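Lipase (Penicillium expansum, PDB 3G7N) hydrolyses acylglycerols such as triacylglycerols, tributyrin included, as a secreted alkaline lipase, releasing free fatty acids. Local coordinates at residues L126-S132 with L154-N160; L17-Y22 with I61-S65; V99-W103 with A136-A141; F8-H12 with S244-V248; F180-V186 with Y204-S210. Numbering follows the deposited sequence.

How the interactions relate
Interactions 1 and 5 are successive parts of one sheet: strand 154-159 of interaction 1 bonds to strand 179-185 of interaction 5 through S156 O and N181 N (2.8 Å) and A158 O and G183 N (2.8 Å). On the other edge of interaction 1, V129 O meets M62 N of interaction 2 at 2.9 Å. Helix 8-23 serves interactions 2 and 4; interactions 3 and 4 lie on opposite sides of the chain's centre, their centres about 22 Å apart. Interaction 1 holds the nucleophile S132. Y22 of interaction 2 reaches H131 ND1 through its OH (2.8 Å), and interaction 5 includes N185, whose side chain is about 5 Å from that of charge-relay D188.

Interaction 1: L126-S132 with L154-N160; sequences LEAVGHS and LVSNALN
Two extended strands, 126-131 and 154-159, run parallel side by side, their axes 4.6 Å apart and only 2° from aligned. The register pairs L126 with L154 and continues one for one to H131 with L159. V155 N donates to L126 O (3.1 Å), A128 N to V155 O (3.2 Å), N157 N to A128 O (2.8 Å), G130 N to N157 O (3.3 Å), L159 N to G130 O (2.8 Å) and S132 N to L159 O (2.8 Å). At S132 the extended run breaks: phi/psi of 64/-124° is the strained turn of the nucleophile elbow in the GxSxG motif of alpha/beta hydrolases. The strands are the two beta arms of a beta-alpha-beta unit whose crossover is helix 133-148. S132, the nucleophile, sits at that helix's N-cap position, and its OG is hydrogen-bonded to H241. Towards the helix point L126, A128, L154 and S156. L154 (chi1 t, chi2 p) brings CD1 within 3.8 Å of L126 CB, and S156 OG, 3.6 Å from A128 CB, bonds to H142. E127, V129, H131, N157 and L159 line the other face. There a water links E127 OE1 (3.0 Å) to N157 ND2 (3.1 Å), while E127 OE2 holds R13 and T57. H131, chi1 t, has its ring edge 3.5 Å from N160 ND2, measured at NE2; its nitrogens bond to Y22 and H241 O, and N160 ND2 to A243 O.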
# COMPACT_ATOMS: atom_id res chain seq x y z
N LEU A 126 -2.15 14.09 0.67
CA LEU A 126 -2.30 12.80 1.37
C LEU A 126 -1.40 11.75 0.74
O LEU A 126 -1.20 11.71 -0.48
CB LEU A 126 -3.75 12.33 1.31
CG LEU A 126 -4.79 13.31 1.85
CD1 LEU A 126 -6.17 12.68 1.77
CD2 LEU A 126 -4.46 13.72 3.28
N GLU A 127 -0.94 10.83 1.58
CA GLU A 127 -0.25 9.65 1.07
C GLU A 127 -0.56 8.44 1.93
O GLU A 127 -0.82 8.56 3.14
CB GLU A 127 1.25 9.89 0.98
CG GLU A 127 1.95 10.08 2.28
CD GLU A 127 3.45 10.28 2.11
OE1 GLU A 127 4.05 9.66 1.19
OE2 GLU A 127 4.07 10.97 2.95
N ALA A 128 -0.53 7.28 1.30
CA ALA A 128 -0.71 6.00 2.00
C ALA A 128 0.34 5.04 1.49
O ALA A 128 0.70 5.08 0.31
CB ALA A 128 -2.08 5.44 1.72
N VAL A 129 0.87 4.20 2.38
CA VAL A 129 1.97 3.31 2.00
C VAL A 129 1.99 2.10 2.91
O VAL A 129 1.62 2.18 4.09
CB VAL A 129 3.32 4.08 2.10
CG1 VAL A 129 3.53 4.65 3.48
CG2 VAL A 129 4.48 3.22 1.71
N GLY A 130 2.50 1.00 2.36
CA GLY A 130 2.75 -0.18 3.16
C GLY A 130 3.24 -1.32 2.31
O GLY A 130 3.14 -1.28 1.09
N HIS A 131 3.75 -2.34 2.97
CA HIS A 131 4.38 -3.49 2.31
C HIS A 131 3.62 -4.80 2.63
O HIS A 131 3.17 -5.02 3.74
CB HIS A 131 5.83 -3.60 2.77
CG HIS A 131 6.51 -4.88 2.36
ND1 HIS A 131 6.58 -5.97 3.20
CD2 HIS A 131 7.26 -5.18 1.28
CE1 HIS A 131 7.29 -6.92 2.62
NE2 HIS A 131 7.72 -6.46 1.46
N SER A 132 3.52 -5.67 1.61
CA SER A 132 2.93 -7.01 1.75
C SER A 132 1.44 -6.87 2.11
O SER A 132 0.70 -6.22 1.37
CB SER A 132 3.76 -7.86 2.71
OG SER A 132 3.28 -9.21 2.68
N LEU A 154 -3.59 13.02 -3.71
CA LEU A 154 -3.39 11.74 -3.03
C LEU A 154 -2.45 10.89 -3.87
O LEU A 154 -2.65 10.74 -5.10
CB LEU A 154 -4.73 11.02 -2.87
CG LEU A 154 -4.68 9.54 -2.45
CD1 LEU A 154 -4.07 9.38 -1.07
CD2 LEU A 154 -6.06 8.96 -2.51
N VAL A 155 -1.44 10.33 -3.23
CA VAL A 155 -0.59 9.30 -3.83
C VAL A 155 -0.42 8.15 -2.85
O VAL A 155 -0.15 8.37 -1.66
CB VAL A 155 0.80 9.85 -4.18
CG1 VAL A 155 1.66 8.76 -4.83
CG2 VAL A 155 0.67 11.07 -5.11
N SER A 156 -0.67 6.95 -3.34
CA SER A 156 -0.56 5.77 -2.49
C SER A 156 0.46 4.81 -3.11
O SER A 156 0.44 4.59 -4.34
CB SER A 156 -1.92 5.07 -2.38
OG SER A 156 -2.89 5.95 -1.80
N ASN A 157 1.30 4.22 -2.27
CA ASN A 157 2.35 3.28 -2.72
C ASN A 157 2.21 1.96 -2.00
O ASN A 157 2.54 1.86 -0.82
CB ASN A 157 3.73 3.88 -2.45
CG ASN A 157 4.00 5.13 -3.26
OD1 ASN A 157 3.97 5.09 -4.49
ND2 ASN A 157 4.25 6.24 -2.58
N ALA A 158 1.61 0.99 -2.70
CA ALA A 158 1.50 -0.37 -2.17
C ALA A 158 2.70 -1.18 -2.64
O ALA A 158 2.92 -1.30 -3.85
CB ALA A 158 0.21 -1.03 -2.66
N LEU A 159 3.48 -1.71 -1.70
CA LEU A 159 4.68 -2.45 -2.05
C LEU A 159 4.46 -3.95 -1.92
O LEU A 159 3.93 -4.44 -0.91
CB LEU A 159 5.85 -2.03 -1.17
CG LEU A 159 6.11 -0.51 -1.17
CD1 LEU A 159 7.27 -0.19 -0.24
CD2 LEU A 159 6.39 0.04 -2.57
N ASN A 160 4.85 -4.68 -2.95
CA ASN A 160 4.88 -6.15 -2.90
C ASN A 160 3.50 -6.73 -2.53
O ASN A 160 3.41 -7.68 -1.75
CB ASN A 160 5.97 -6.68 -1.93
CG ASN A 160 7.38 -6.19 -2.29
OD1 ASN A 160 7.55 -5.08 -2.82
ND2 ASN A 160 8.39 -6.99 -1.98
O HOH W 1 5.17 6.98 0.31

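Interaction 2: L17-Y22 with I61-S65; sequences LSSAAY and IMRGS
Helical residues 17-22 lie over the end of a central strand and the loop after it, with A21 and R63 closest at 5.1 Å between CA atoms. No direct hydrogen bond joins the segments; apolar packing and two waters do. I61, still extended (phi/psi -118/115°), aims its side chain at the helix in an m, t rotamer. Its CG2 lies 3.5 Å from L17 O and 3.9 Å from A21 CB, and its CD1 is 4.2 Å from L17 CD2. M62 turns its side chain the other way, but its carbonyl takes part: one water donates to M62 O (2.8 Å) and to S18 O (3.2 Å). At R63, CB is 4.1 Å from A21 CB, CD 3.5 Å from A21 O and CG 3.6 Å from CD1 of Y22 (chi1 m, chi2 -74°). The arginine curls back so that NE bonds to G64 O (2.9 Å), while NH2 forms a salt bridge with D44. G64 brings its bare CA to 3.4 Å from Y22 OH; an ideal CB would clash with that oxygen. S65 O approaches the edge of the Y22 ring, 3.6 Å from CE1, and accepts from a second water (2.9 Å) that is 2.8 Å from Y22 OH. That hydroxyl also hydrogen-bonds to H131 and the side chain touches S132, placing the helix end next to the nucleophile elbow. The N-terminal helix packs here on the central sheet of the alpha/beta hydrolase fold.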
# COMPACT_ATOMS: atom_id res chain seq x y z
N LEU A 17 9.62 3.82 4.83
CA LEU A 17 8.47 4.02 5.71
C LEU A 17 7.79 2.70 6.04
O LEU A 17 7.37 2.47 7.18
CB LEU A 17 7.46 4.97 5.05
CG LEU A 17 7.94 6.41 4.85
CD1 LEU A 17 6.90 7.20 4.10
CD2 LEU A 17 8.27 7.09 6.17
N SER A 18 7.65 1.85 5.03
CA SER A 18 7.04 0.54 5.25
C SER A 18 7.87 -0.30 6.23
O SER A 18 7.32 -0.97 7.08
CB SER A 18 6.92 -0.20 3.93
OG SER A 18 6.01 0.43 3.03
N SER A 19 9.20 -0.24 6.10
CA SER A 19 10.10 -0.92 7.04
C SER A 19 9.95 -0.38 8.47
O SER A 19 9.85 -1.14 9.44
CB SER A 19 11.55 -0.77 6.56
OG SER A 19 12.48 -1.46 7.40
N ALA A 20 9.82 0.95 8.58
CA ALA A 20 9.60 1.60 9.88
C ALA A 20 8.35 1.07 10.56
O ALA A 20 8.29 1.00 11.80
CB ALA A 20 9.53 3.12 9.72
N ALA A 21 7.31 0.80 9.78
CA ALA A 21 6.08 0.27 10.35
C ALA A 21 6.31 -1.11 10.98
O ALA A 21 5.75 -1.41 12.04
CB ALA A 21 5.01 0.19 9.31
N TYR A 22 7.15 -1.93 10.35
CA TYR A 22 7.52 -3.22 10.95
C TYR A 22 8.39 -3.02 12.20
O TYR A 22 8.20 -3.70 13.20
CB TYR A 22 8.29 -4.08 9.95
CG TYR A 22 7.45 -4.67 8.83
CD1 TYR A 22 6.58 -5.73 9.08
CD2 TYR A 22 7.61 -4.23 7.52
CE1 TYR A 22 5.86 -6.31 8.04
CE2 TYR A 22 6.92 -4.83 6.48
CZ TYR A 22 6.07 -5.89 6.75
OH TYR A 22 5.42 -6.48 5.71
N ILE A 61 0.49 4.88 7.16
CA ILE A 61 1.53 3.87 6.90
C ILE A 61 1.07 2.58 7.57
O ILE A 61 0.89 2.54 8.79
CB ILE A 61 2.88 4.29 7.49
CG1 ILE A 61 3.30 5.68 7.01
CG2 ILE A 61 3.95 3.27 7.11
CD1 ILE A 61 4.50 6.25 7.78
N MET A 62 0.81 1.56 6.76
CA MET A 62 0.27 0.30 7.28
C MET A 62 1.35 -0.76 7.35
O MET A 62 2.14 -0.94 6.42
CB MET A 62 -0.86 -0.19 6.39
CG MET A 62 -2.06 0.78 6.33
SD MET A 62 -2.68 1.34 7.95
CE MET A 62 -3.31 -0.21 8.62
N ARG A 63 1.33 -1.51 8.44
CA ARG A 63 2.27 -2.63 8.60
C ARG A 63 1.73 -3.85 7.88
O ARG A 63 0.53 -4.15 7.99
CB ARG A 63 2.52 -2.93 10.07
CG ARG A 63 3.72 -3.85 10.30
CD ARG A 63 3.76 -4.33 11.72
NE ARG A 63 2.73 -5.33 11.94
CZ ARG A 63 2.32 -5.72 13.14
NH1 ARG A 63 3.07 -5.47 14.21
NH2 ARG A 63 1.29 -6.54 13.23
N GLY A 64 2.64 -4.68 7.35
CA GLY A 64 2.31 -6.06 6.98
C GLY A 64 2.16 -6.99 8.19
O GLY A 64 2.09 -6.55 9.35
N SER A 65 1.95 -8.28 7.92
CA SER A 65 1.82 -9.29 8.99
C SER A 65 3.15 -9.42 9.72
O SER A 65 4.20 -9.27 9.12
CB SER A 65 1.40 -10.63 8.41
OG SER A 65 0.50 -10.48 7.32
O HOH W 2 4.59 -2.07 5.86
O HOH W 3 4.62 -9.12 6.24

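Interaction 3: V99-W103 with A136-A141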
# COMPACT_ATOMS: atom_id res chain seq x y z
N VAL A 99 -8.77 -8.82 3.62
CA VAL A 99 -8.28 -7.44 3.60
C VAL A 99 -9.36 -6.46 4.06
O VAL A 99 -9.07 -5.54 4.81
CB VAL A 99 -7.74 -7.06 2.21
CG1 VAL A 99 -7.27 -5.60 2.19
CG2 VAL A 99 -6.60 -7.99 1.84
N HIS A 100 -10.61 -6.65 3.63
CA HIS A 100 -11.68 -5.79 4.11
C HIS A 100 -11.84 -5.83 5.62
O HIS A 100 -12.07 -4.78 6.24
CB HIS A 100 -13.00 -6.12 3.41
CG HIS A 100 -14.17 -5.32 3.92
ND1 HIS A 100 -14.44 -4.04 3.49
CD2 HIS A 100 -15.01 -5.56 4.94
CE1 HIS A 100 -15.50 -3.58 4.15
NE2 HIS A 100 -15.90 -4.51 4.98
N ARG A 101 -11.74 -7.01 6.21
CA ARG A 101 -11.93 -7.10 7.65
C ARG A 101 -10.92 -6.27 8.46
O ARG A 101 -11.32 -5.44 9.28
CB ARG A 101 -11.98 -8.55 8.13
CG ARG A 101 -12.30 -8.71 9.60
CD ARG A 101 -12.90 -10.09 9.87
NE ARG A 101 -12.96 -10.37 11.31
CZ ARG A 101 -11.96 -10.88 12.01
NH1 ARG A 101 -10.85 -11.27 11.40
NH2 ARG A 101 -12.10 -11.09 13.32
N PRO A 102 -9.62 -6.49 8.25
CA PRO A 102 -8.66 -5.66 8.99
C PRO A 102 -8.78 -4.17 8.65
O PRO A 102 -8.71 -3.35 9.55
CB PRO A 102 -7.29 -6.22 8.58
CG PRO A 102 -7.54 -7.05 7.33
CD PRO A 102 -8.95 -7.59 7.53
N TRP A 103 -8.97 -3.82 7.38
CA TRP A 103 -9.11 -2.38 7.08
C TRP A 103 -10.32 -1.78 7.80
O TRP A 103 -10.25 -0.71 8.40
CB TRP A 103 -9.21 -2.11 5.58
CG TRP A 103 -9.34 -0.66 5.30
CD1 TRP A 103 -10.51 0.04 5.07
CD2 TRP A 103 -8.33 0.34 5.56
NE1 TRP A 103 -10.27 1.39 5.13
CE2 TRP A 103 -8.93 1.60 5.37
CE3 TRP A 103 -6.95 0.28 5.85
CZ2 TRP A 103 -8.24 2.79 5.56
CZ3 TRP A 103 -6.25 1.46 5.99
CH2 TRP A 103 -6.90 2.71 5.82
N ALA A 136 -1.52 -4.47 0.53
CA ALA A 136 -2.92 -4.81 0.23
C ALA A 136 -3.83 -3.84 0.98
O ALA A 136 -4.84 -3.35 0.43
CB ALA A 136 -3.21 -6.27 0.59
N LEU A 137 -3.52 -3.57 2.25
CA LEU A 137 -4.29 -2.59 3.01
C LEU A 137 -4.24 -1.21 2.36
O LEU A 137 -5.25 -0.50 2.33
CB LEU A 137 -3.83 -2.53 4.47
CG LEU A 137 -4.14 -3.79 5.30
CD1 LEU A 137 -3.30 -3.84 6.58
CD2 LEU A 137 -5.63 -3.86 5.61
N THR A 138 -3.07 -0.82 1.86
CA THR A 138 -2.90 0.47 1.20
C THR A 138 -3.77 0.55 -0.06
O THR A 138 -4.27 1.65 -0.40
CB THR A 138 -1.42 0.68 0.86
OG1 THR A 138 -0.68 0.83 2.06
CG2 THR A 138 -1.18 1.92 -0.00
N SER A 139 -4.02 -0.57 -0.72
CA SER A 139 -4.87 -0.55 -1.91
C SER A 139 -6.32 -0.25 -1.59
O SER A 139 -7.03 0.32 -2.43
CB SER A 139 -4.71 -1.83 -2.75
OG SER A 139 -5.40 -2.93 -2.20
N ILE A 140 -6.77 -0.57 -0.38
CA ILE A 140 -8.07 -0.11 0.08
C ILE A 140 -8.00 1.27 0.71
O ILE A 140 -8.89 2.10 0.47
CB ILE A 140 -8.80 -1.16 0.98
CG1 ILE A 140 -10.18 -0.64 1.39
CG2 ILE A 140 -7.94 -1.60 2.15
CD1 ILE A 140 -11.14 -0.44 0.21
N ALA A 141 -6.93 1.56 1.46
CA ALA A 141 -6.73 2.92 1.99
C ALA A 141 -6.81 4.00 0.92
O ALA A 141 -7.39 5.07 1.14
CB ALA A 141 -5.40 3.03 2.73
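V99, W103 and I140 all adopt chi1 t at this crossing, in which the local axes of 99-103 and 136-141 pass 9.7 Å apart at -71°. W103 buries the largest area of any residue here. With chi1 at -179° and chi2 at -97°, it presents an indole face to the second helix: I140 CG1 lies 4.1 Å from the centroid of the five-membered ring, a CH-pi contact, and I140 CG2 is 3.6 Å from W103 CG. W103 CH2 meets A141 CB at 3.4 Å. L137 starts off sideways but its m, t rotamer carries CD2 back into the contact, 4.0 Å from W103 CB, 4.1 Å from P102 CG and 4.2 Å from V99 CG1. V99 CG2 is 4.0 Å from A136 CB; its CG1 is 4.1 Å from I140 CG2 and 3.8 Å from A136 O. The proline at 102 cannot donate, and helix 97-120 kinks there. S139, in the p rotamer, folds its OG back to A136 O (2.7 Å). No hydrogen bond crosses between the segments; the side-chain contacts are apolar, packing two helices on one side of the central sheet of the alpha/beta hydrolase fold, helix 133-148 being the one after the nucleophile elbow.

Interaction 4: F8-H12 with S244-V248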
# COMPACT_ATOMS: atom_id res chain seq x y z
N PHE A 8 12.39 5.97 -8.72
CA PHE A 8 13.03 5.20 -7.65
C PHE A 8 13.06 5.94 -6.31
O PHE A 8 12.75 5.35 -5.27
CB PHE A 8 14.43 4.71 -8.06
CG PHE A 8 15.15 3.96 -6.97
CD1 PHE A 8 15.03 2.59 -6.87
CD2 PHE A 8 15.95 4.62 -6.06
CE1 PHE A 8 15.67 1.89 -5.87
CE2 PHE A 8 16.59 3.91 -5.04
CZ PHE A 8 16.47 2.53 -4.99
N PRO A 9 13.43 7.24 -6.31
CA PRO A 9 13.56 7.87 -4.99
C PRO A 9 12.27 7.85 -4.16
O PRO A 9 12.34 7.56 -2.96
CB PRO A 9 13.98 9.30 -5.33
CG PRO A 9 14.75 9.14 -6.62
CD PRO A 9 14.00 8.07 -7.38
N ASP A 10 11.13 8.06 -4.79
CA ASP A 10 9.89 8.06 -4.01
C ASP A 10 9.54 6.64 -3.54
O ASP A 10 8.98 6.45 -2.47
CB ASP A 10 8.72 8.69 -4.76
CG ASP A 10 8.83 10.20 -4.86
OD1 ASP A 10 9.67 10.78 -4.14
OD2 ASP A 10 8.01 10.81 -5.58
N LEU A 11 9.84 5.64 -4.36
CA LEU A 11 9.50 4.27 -3.99
C LEU A 11 10.47 3.75 -2.93
O LEU A 11 10.07 2.98 -2.04
CB LEU A 11 9.49 3.38 -5.24
CG LEU A 11 8.32 3.66 -6.18
CD1 LEU A 11 8.60 3.08 -7.56
CD2 LEU A 11 7.01 3.14 -5.60
N HIS A 12 11.72 4.18 -3.00
CA HIS A 12 12.70 3.89 -1.98
C HIS A 12 12.28 4.47 -0.62
O HIS A 12 12.33 3.80 0.40
CB HIS A 12 14.09 4.41 -2.41
CG HIS A 12 15.19 4.14 -1.43
ND1 HIS A 12 15.72 2.88 -1.24
CD2 HIS A 12 15.94 4.98 -0.68
CE1 HIS A 12 16.73 2.95 -0.39
NE2 HIS A 12 16.84 4.20 0.01
N SER A 244 12.07 -4.31 -0.95
CA SER A 244 11.45 -3.47 -1.97
C SER A 244 12.31 -2.24 -2.22
O SER A 244 12.76 -1.61 -1.28
CB SER A 244 10.06 -3.02 -1.50
OG SER A 244 9.26 -2.67 -2.61
N PHE A 245 12.61 -1.99 -3.50
CA PHE A 245 13.39 -0.80 -3.88
C PHE A 245 14.61 -0.59 -3.01
O PHE A 245 14.91 0.53 -2.59
CB PHE A 245 12.50 0.44 -3.99
CG PHE A 245 11.43 0.30 -5.01
CD1 PHE A 245 11.71 0.50 -6.36
CD2 PHE A 245 10.25 -0.34 -4.66
CE1 PHE A 245 10.80 0.09 -7.34
CE2 PHE A 245 9.35 -0.73 -5.61
CZ PHE A 245 9.64 -0.58 -6.96
N GLY A 246 15.34 -1.67 -2.78
CA GLY A 246 16.65 -1.58 -2.14
C GLY A 246 16.59 -1.65 -0.62
O GLY A 246 17.63 -1.59 0.04
N VAL A 247 15.40 -1.82 -0.06
CA VAL A 247 15.23 -1.87 1.39
C VAL A 247 14.74 -3.25 1.82
O VAL A 247 13.67 -3.69 1.40
CB VAL A 247 14.19 -0.83 1.85
CG1 VAL A 247 14.00 -0.90 3.36
CG2 VAL A 247 14.59 0.59 1.38
N VAL A 248 15.50 -3.92 2.68
CA VAL A 248 15.04 -5.15 3.30
C VAL A 248 14.24 -4.80 4.54
O VAL A 248 14.68 -4.02 5.39
CB VAL A 248 16.23 -6.06 3.69
CG1 VAL A 248 15.79 -7.26 4.50
CG2 VAL A 248 17.03 -6.46 2.44
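A single hydrogen bond ties the start of helix 8-23 to the tight turn near the C-terminus: H12 ND1 donates to F245 O over 2.8 Å, nearly straight at 175°, with the carbonyl oxygen close to the plane of the imidazole. The turn itself is a type I' beta turn from S244 to V247, closed by V247 N to S244 O and S244 N to V247 O (both 2.9 Å), and joins the two short strands of a hairpin. G246 suits its second corner, since with phi at 88° a CB would jam against the preceding carbonyl.

L11 CB sits over the face of F245, 3.7 Å from the ring centroid and 14° off the normal, a CH-pi contact, while F8 CD1 approaches the ring edge, 4.0 Å from F245 CD1. V247 CG2 also packs against the imidazole, 3.6 Å from H12 CE1. F245 also touches S210 and L11 touches Y208, so the pair reaches the main sheet.

The chemistry is therefore mostly hydrophobic, with one directed bond: F245 supplies the largest share of the buried area, and H12 ND1 gives F245 O a partner that the turn's own bonds, between S244 and V247, do not supply.

Interaction 5: F180-V186 with Y204-S210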
# COMPACT_ATOMS: atom_id res chain seq x y z
N PHE A 180 -2.44 5.68 -7.57
CA PHE A 180 -2.11 4.43 -6.88
C PHE A 180 -0.97 3.71 -7.60
O PHE A 180 -1.10 3.36 -8.79
CB PHE A 180 -3.34 3.53 -6.78
CG PHE A 180 -3.06 2.21 -6.10
CD1 PHE A 180 -2.65 2.18 -4.78
CD2 PHE A 180 -3.25 1.01 -6.76
CE1 PHE A 180 -2.28 0.97 -4.18
CE2 PHE A 180 -3.00 -0.21 -6.12
CZ PHE A 180 -2.49 -0.22 -4.84
N ASN A 181 0.14 3.52 -6.88
CA ASN A 181 1.30 2.85 -7.43
C ASN A 181 1.47 1.49 -6.75
O ASN A 181 1.33 1.38 -5.53
CB ASN A 181 2.56 3.68 -7.18
CG ASN A 181 2.51 5.01 -7.84
OD1 ASN A 181 2.03 5.11 -8.98
ND2 ASN A 181 2.77 6.06 -7.07
N ARG A 182 1.82 0.47 -7.53
CA ARG A 182 2.21 -0.85 -6.99
C ARG A 182 3.68 -1.06 -7.23
O ARG A 182 4.09 -1.30 -8.37
CB ARG A 182 1.40 -1.95 -7.68
CG ARG A 182 -0.06 -1.86 -7.36
CD ARG A 182 -0.83 -3.09 -7.84
NE ARG A 182 -0.85 -3.16 -9.30
CZ ARG A 182 -0.26 -4.11 -10.02
NH1 ARG A 182 0.59 -5.00 -9.48
NH2 ARG A 182 -0.48 -4.15 -11.33
N GLY A 183 4.49 -0.92 -6.19
CA GLY A 183 5.94 -1.04 -6.34
C GLY A 183 6.39 -2.43 -5.95
O GLY A 183 6.26 -2.82 -4.78
N ASN A 184 6.93 -3.19 -6.92
CA ASN A 184 7.24 -4.61 -6.73
C ASN A 184 8.71 -4.93 -6.93
O ASN A 184 9.50 -4.11 -7.44
CB ASN A 184 6.35 -5.45 -7.65
CG ASN A 184 4.92 -5.41 -7.20
OD1 ASN A 184 4.66 -5.21 -6.01
ND2 ASN A 184 3.99 -5.59 -8.12
N ASN A 185 9.09 -6.11 -6.44
CA ASN A 185 10.49 -6.51 -6.39
C ASN A 185 10.74 -7.81 -7.16
O ASN A 185 9.89 -8.71 -7.20
CB ASN A 185 10.92 -6.66 -4.94
CG ASN A 185 12.43 -6.68 -4.78
OD1 ASN A 185 13.10 -5.77 -5.25
ND2 ASN A 185 12.95 -7.64 -4.02
N VAL A 186 11.96 -7.93 -7.66
CA VAL A 186 12.42 -9.18 -8.25
C VAL A 186 12.31 -10.32 -7.27
O VAL A 186 12.35 -10.15 -6.06
CB VAL A 186 13.86 -9.08 -8.76
CG1 VAL A 186 13.94 -8.15 -9.96
CG2 VAL A 186 14.81 -8.70 -7.64
N TYR A 204 -5.15 -2.90 -9.68
CA TYR A 204 -5.24 -1.61 -10.38
C TYR A 204 -3.98 -0.80 -10.08
O TYR A 204 -3.13 -1.22 -9.29
CB TYR A 204 -6.52 -0.86 -9.99
CG TYR A 204 -6.52 -0.23 -8.59
CD1 TYR A 204 -6.41 1.15 -8.44
CD2 TYR A 204 -6.76 -0.99 -7.46
CE1 TYR A 204 -6.43 1.74 -7.18
CE2 TYR A 204 -6.81 -0.41 -6.20
CZ TYR A 204 -6.68 0.96 -6.08
OH TYR A 204 -6.70 1.58 -4.85
N GLY A 205 -3.85 0.34 -10.73
CA GLY A 205 -2.77 1.28 -10.45
C GLY A 205 -1.70 1.22 -11.52
O GLY A 205 -1.93 0.71 -12.63
N THR A 206 -0.56 1.79 -11.21
CA THR A 206 0.61 1.72 -12.08
C THR A 206 1.68 0.88 -11.38
O THR A 206 2.04 1.18 -10.24
CB THR A 206 1.19 3.12 -12.35
OG1 THR A 206 0.19 3.93 -12.98
CG2 THR A 206 2.42 3.05 -13.24
N GLU A 207 2.12 -0.19 -12.02
CA GLU A 207 3.13 -1.04 -11.43
C GLU A 207 4.51 -0.52 -11.77
O GLU A 207 4.77 -0.12 -12.91
CB GLU A 207 2.99 -2.50 -11.90
CG GLU A 207 3.93 -3.45 -11.13
CD GLU A 207 3.88 -4.91 -11.55
OE1 GLU A 207 3.14 -5.27 -12.49
OE2 GLU A 207 4.63 -5.70 -10.94
N TYR A 208 5.39 -0.51 -10.78
CA TYR A 208 6.81 -0.25 -10.97
C TYR A 208 7.56 -1.46 -10.44
O TYR A 208 7.04 -2.20 -9.61
CB TYR A 208 7.26 0.98 -10.17
CG TYR A 208 6.65 2.29 -10.64
CD1 TYR A 208 7.29 3.07 -11.61
CD2 TYR A 208 5.39 2.69 -10.21
CE1 TYR A 208 6.69 4.22 -12.13
CE2 TYR A 208 4.81 3.88 -10.66
CZ TYR A 208 5.44 4.59 -11.67
OH TYR A 208 4.84 5.74 -12.17
N TYR A 209 8.79 -1.66 -10.91
CA TYR A 209 9.49 -2.90 -10.64
C TYR A 209 10.98 -2.61 -10.61
O TYR A 209 11.47 -1.78 -11.38
CB TYR A 209 9.14 -3.92 -11.73
CG TYR A 209 9.51 -5.35 -11.41
CD1 TYR A 209 8.70 -6.13 -10.59
CD2 TYR A 209 10.55 -5.97 -12.07
CE1 TYR A 209 8.99 -7.44 -10.35
CE2 TYR A 209 10.77 -7.35 -11.93
CZ TYR A 209 9.98 -8.06 -11.04
OH TYR A 209 10.18 -9.42 -10.88
N SER A 210 11.72 -3.25 -9.71
CA SER A 210 13.17 -3.06 -9.70
C SER A 210 13.84 -4.29 -9.15
O SER A 210 13.18 -5.16 -8.55
CB SER A 210 13.58 -1.81 -8.89
OG SER A 210 13.78 -2.11 -7.52
O HOH W 4 -1.62 4.95 -11.15
O HOH W 5 2.59 6.77 -11.05
O HOH W 6 1.16 -7.52 -11.21
O HOH W 7 11.90 -3.35 -5.92
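Two parallel strands of the central sheet of the alpha/beta hydrolase fold meet here, 180-185 and 206-210, their axes 4.6 Å apart at -25°. Backbone pairs alternate: T206 N to F180 O (2.9 Å), R182 N to T206 O (2.8 Å), Y208 N to R182 O (2.8 Å), N184 N to Y208 O (2.9 Å), S210 N to N184 O (3.3 Å) and V186 N to S210 O (3.2 Å). The outward groups of N181 and G183 bond to the 154-160 segment.

N184 ND2 donates to E207 OE2 (2.9 Å), which also accepts from S229. R182 NE gives a weak bond to Y204 O (3.0 Å), its NH2 goes to Q223, and the salt bridge from R182 NH1 to E207 OE1 is long, 4.0 Å; a water lies 3.1 Å from R182 NH1 and 3.3 Å from E207 OE1. Another water donates to F180 O (2.9 Å) near T206 OG1 (2.8 Å), and one to N181 OD1 (2.7 Å) near Y208 OH (2.7 Å). N181 ND2 is held by N157 and N185 ND2 by G240 O. A fourth lies 2.9 Å from N184 O and 2.8 Å from both N185 OD1 and S210 OG; S210 OG also bonds to G212 N.

Y204, its OH bonded to S139 O, precedes strand 206-210 and stacks offset on F180, with F180 CD2 only 3.3 Å from Y204 CE1.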